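Side-chain contact in uncharacterized protein (Pyrococcus furiosus, PDB 3IDU), which is of unknown function but carries a CARDB domain, an all-beta module that binds two manganese ions: residues Val56-Gly60 and Thr61-Asn65. Residues are numbered along the deposited sequence; the frame is centred on the assembly and turned at random.
Sequences VYING and TLYKN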
ATOM      1  N   VAL A  56      -4.296   5.798  -0.323  1.00  7.55           N
ATOM      2  CA  VAL A  56      -4.088   5.532  -1.740  1.00  7.23           C
ATOM      3  C   VAL A  56      -4.341   6.844  -2.473  1.00  8.32           C
ATOM      4  O   VAL A  56      -5.324   7.537  -2.217  1.00 10.24           O
ATOM      5  CB  VAL A  56      -5.039   4.427  -2.275  1.00 10.49           C
ATOM      6  CG1 VAL A  56      -5.096   4.479  -3.802  1.00 11.79           C
ATOM      7  CG2 VAL A  56      -4.533   3.063  -1.840  1.00 11.63           C
ATOM      8  N   TYR A  57      -3.420   7.175  -3.371  1.00 12.83           N
ATOM      9  CA  TYR A  57      -3.472   8.389  -4.170  1.00 15.13           C
ATOM     10  C   TYR A  57      -3.466   8.012  -5.639  1.00 14.34           C
ATOM     11  O   TYR A  57      -2.851   7.020  -6.030  1.00 15.33           O
ATOM     12  CB  TYR A  57      -2.231   9.251  -3.925  1.00 11.00           C
ATOM     13  CG  TYR A  57      -2.033   9.738  -2.513  1.00 10.65           C
ATOM     14  CD1 TYR A  57      -2.543  10.967  -2.104  1.00  7.55           C
ATOM     15  CD2 TYR A  57      -1.308   8.985  -1.589  1.00  9.56           C
ATOM     16  CE1 TYR A  57      -2.335  11.439  -0.818  1.00 12.17           C
ATOM     17  CE2 TYR A  57      -1.098   9.450  -0.297  1.00 13.44           C
ATOM     18  CZ  TYR A  57      -1.613  10.678   0.082  1.00 11.53           C
ATOM     19  OH  TYR A  57      -1.402  11.133   1.362  1.00 13.92           O
ATOM     20  N   ILE A  58      -4.143   8.814  -6.448  1.00 11.20           N
ATOM     21  CA  ILE A  58      -4.181   8.603  -7.887  1.00 11.04           C
ATOM     22  C   ILE A  58      -3.728   9.942  -8.467  1.00 10.72           C
ATOM     23  O   ILE A  58      -4.409  10.951  -8.304  1.00 12.22           O
ATOM     24  CB  ILE A  58      -5.600   8.236  -8.351  1.00 12.29           C
ATOM     25  CG1 ILE A  58      -5.987   6.880  -7.747  1.00 15.96           C
ATOM     26  CG2 ILE A  58      -5.665   8.203  -9.874  1.00 17.25           C
ATOM     27  CD1 ILE A  58      -7.382   6.411  -8.096  1.00 17.86           C
ATOM     28  N   ASN A  59      -2.573   9.936  -9.131  1.00  9.40           N
ATOM     29  CA  ASN A  59      -1.984  11.149  -9.694  1.00 12.36           C
ATOM     30  C   ASN A  59      -1.852  12.250  -8.639  1.00 15.82           C
ATOM     31  O   ASN A  59      -2.149  13.421  -8.888  1.00 15.15           O
ATOM     32  CB  ASN A  59      -2.780  11.636 -10.912  1.00 12.07           C
ATOM     33  CG  ASN A  59      -2.296  11.002 -12.209  1.00 14.11           C
ATOM     34  OD1 ASN A  59      -1.361  10.199 -12.202  1.00 15.55           O
ATOM     35  ND2 ASN A  59      -2.922  11.362 -13.325  1.00 15.92           N
ATOM     36  N   GLY A  60      -1.406  11.846  -7.450  1.00 13.65           N
ATOM     37  CA  GLY A  60      -1.185  12.779  -6.356  1.00 11.10           C
ATOM     38  C   GLY A  60      -2.380  13.198  -5.529  1.00 13.75           C
ATOM     39  O   GLY A  60      -2.211  13.804  -4.472  1.00 15.44           O
ATOM     40  N   THR A  61      -3.584  12.896  -6.000  1.00 15.87           N
ATOM     41  CA  THR A  61      -4.785  13.271  -5.263  1.00 15.62           C
ATOM     42  C   THR A  61      -5.297  12.078  -4.458  1.00 12.35           C
ATOM     43  O   THR A  61      -5.441  10.980  -4.987  1.00  9.94           O
ATOM     44  CB  THR A  61      -5.883  13.772  -6.222  1.00 18.28           C
ATOM     45  OG1 THR A  61      -5.416  14.950  -6.898  1.00 18.15           O
ATOM     46  CG2 THR A  61      -7.158  14.106  -5.453  1.00 20.11           C
ATOM     47  N   LEU A  62      -5.557  12.303  -3.175  1.00 10.81           N
ATOM     48  CA  LEU A  62      -6.035  11.248  -2.295  1.00  9.56           C
ATOM     49  C   LEU A  62      -7.308  10.622  -2.837  1.00 14.32           C
ATOM     50  O   LEU A  62      -8.222  11.322  -3.285  1.00 10.77           O
ATOM     51  CB  LEU A  62      -6.283  11.807  -0.887  1.00 11.14           C
ATOM     52  CG  LEU A  62      -6.683  10.830   0.230  1.00 11.58           C
ATOM     53  CD1 LEU A  62      -5.556   9.848   0.493  1.00 13.77           C
ATOM     54  CD2 LEU A  62      -7.020  11.605   1.491  1.00 15.60           C
ATOM     55  N   TYR A  63      -7.357   9.296  -2.790  1.00  9.25           N
ATOM     56  CA  TYR A  63      -8.508   8.554  -3.273  1.00 11.22           C
ATOM     57  C   TYR A  63      -9.218   7.808  -2.150  1.00 11.20           C
ATOM     58  O   TYR A  63     -10.428   7.926  -1.988  1.00 12.98           O
ATOM     59  CB  TYR A  63      -8.077   7.559  -4.355  1.00  9.88           C
ATOM     60  CG  TYR A  63      -9.233   6.786  -4.950  1.00  9.84           C
ATOM     61  CD1 TYR A  63      -9.306   5.399  -4.834  1.00 12.52           C
ATOM     62  CD2 TYR A  63     -10.260   7.446  -5.624  1.00 12.21           C
ATOM     63  CE1 TYR A  63     -10.371   4.686  -5.377  1.00 16.01           C
ATOM     64  CE2 TYR A  63     -11.329   6.744  -6.168  1.00 20.53           C
ATOM     65  CZ  TYR A  63     -11.379   5.366  -6.042  1.00 17.45           C
ATOM     66  OH  TYR A  63     -12.438   4.674  -6.581  1.00 16.44           O
ATOM     67  N   LYS A  64      -8.472   7.042  -1.362  1.00 10.78           N
ATOM     68  CA  LYS A  64      -9.108   6.294  -0.287  1.00 12.29           C
ATOM     69  C   LYS A  64      -8.194   6.177   0.918  1.00 10.91           C
ATOM     70  O   LYS A  64      -6.971   6.193   0.788  1.00 10.82           O
ATOM     71  CB  LYS A  64      -9.499   4.900  -0.789  1.00 10.51           C
ATOM     72  CG  LYS A  64     -10.415   4.114   0.138  1.00 18.20           C
ATOM     73  CD  LYS A  64     -10.826   2.801  -0.512  1.00 13.97           C
ATOM     74  CE  LYS A  64     -11.725   1.975   0.397  1.00 27.41           C
ATOM     75  NZ  LYS A  64     -12.106   0.675  -0.229  1.00 25.90           N
ATOM     76  N   ASN A  65      -8.795   6.072   2.098  1.00 14.24           N
ATOM     77  CA  ASN A  65      -8.013   5.943   3.313  1.00 16.34           C
ATOM     78  C   ASN A  65      -8.530   4.830   4.208  1.00 12.78           C
ATOM     79  O   ASN A  65      -9.723   4.514   4.215  1.00 15.99           O
ATOM     80  CB  ASN A  65      -7.967   7.278   4.074  1.00 24.82           C
ATOM     81  CG  ASN A  65      -9.331   7.896   4.256  1.00 38.70           C
ATOM     82  OD1 ASN A  65     -10.227   7.289   4.846  1.00 48.65           O
ATOM     83  ND2 ASN A  65      -9.498   9.119   3.754  1.00 26.18           N
TER
HETATM   84  O   HOH W   1      -4.677  14.249  -9.349  1.00 15.73           O
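Ile58 and Tyr63 lie side by side on one face of a beta hairpin with a two-residue type I' turn, where a classic bulge sets both Tyr63 and Lys64 opposite Val56. CD1 of Ile58 sits over one face of the Tyr63 ring, 3.9 Å from the centroid, in a CH-pi contact offset toward the rim. CG1 of Ile58 lies anti to the carbonyl carbon (chi1 -65°) and CD1 continues straight on from it (chi2 179°), while CG1 of Val56 lies at the edge of the same ring. On the other, more open face, CD1 of the exposed Leu62 rests above the Tyr57 ring, 3.8 Å from CE1, and the two side chains cross at a slant.

Between these pairs the backbone is closely knit. At the bulge Val56 O accepts two bonds, a short one of 2.7 Å from Tyr63 N in the carbonyl plane and a longer one of 3.3 Å from Lys64 N. Val56 N returns a bond to Lys64 O, and Val56 is buried on Phe80 and Ile92.

The turn end is the solvent side, yet its backbone is still well bonded: Ile58 N meets Thr61 O at 2.9 Å, nearly straight (169°), and Thr61 N reaches Ile58 O from above the carbonyl plane. A water joins Asn59 O to Thr61 OG1, 2.7 Å from each.

Strand 61-70 edges the five-stranded sheet of this E-set sandwich. Backbone pairing with strand 88-96 therefore joins the hairpin to its own sheet, Tyr57 OH adds a bond to Glu98, and Tyr63 OH adds one to Asn81 O of the facing sheet.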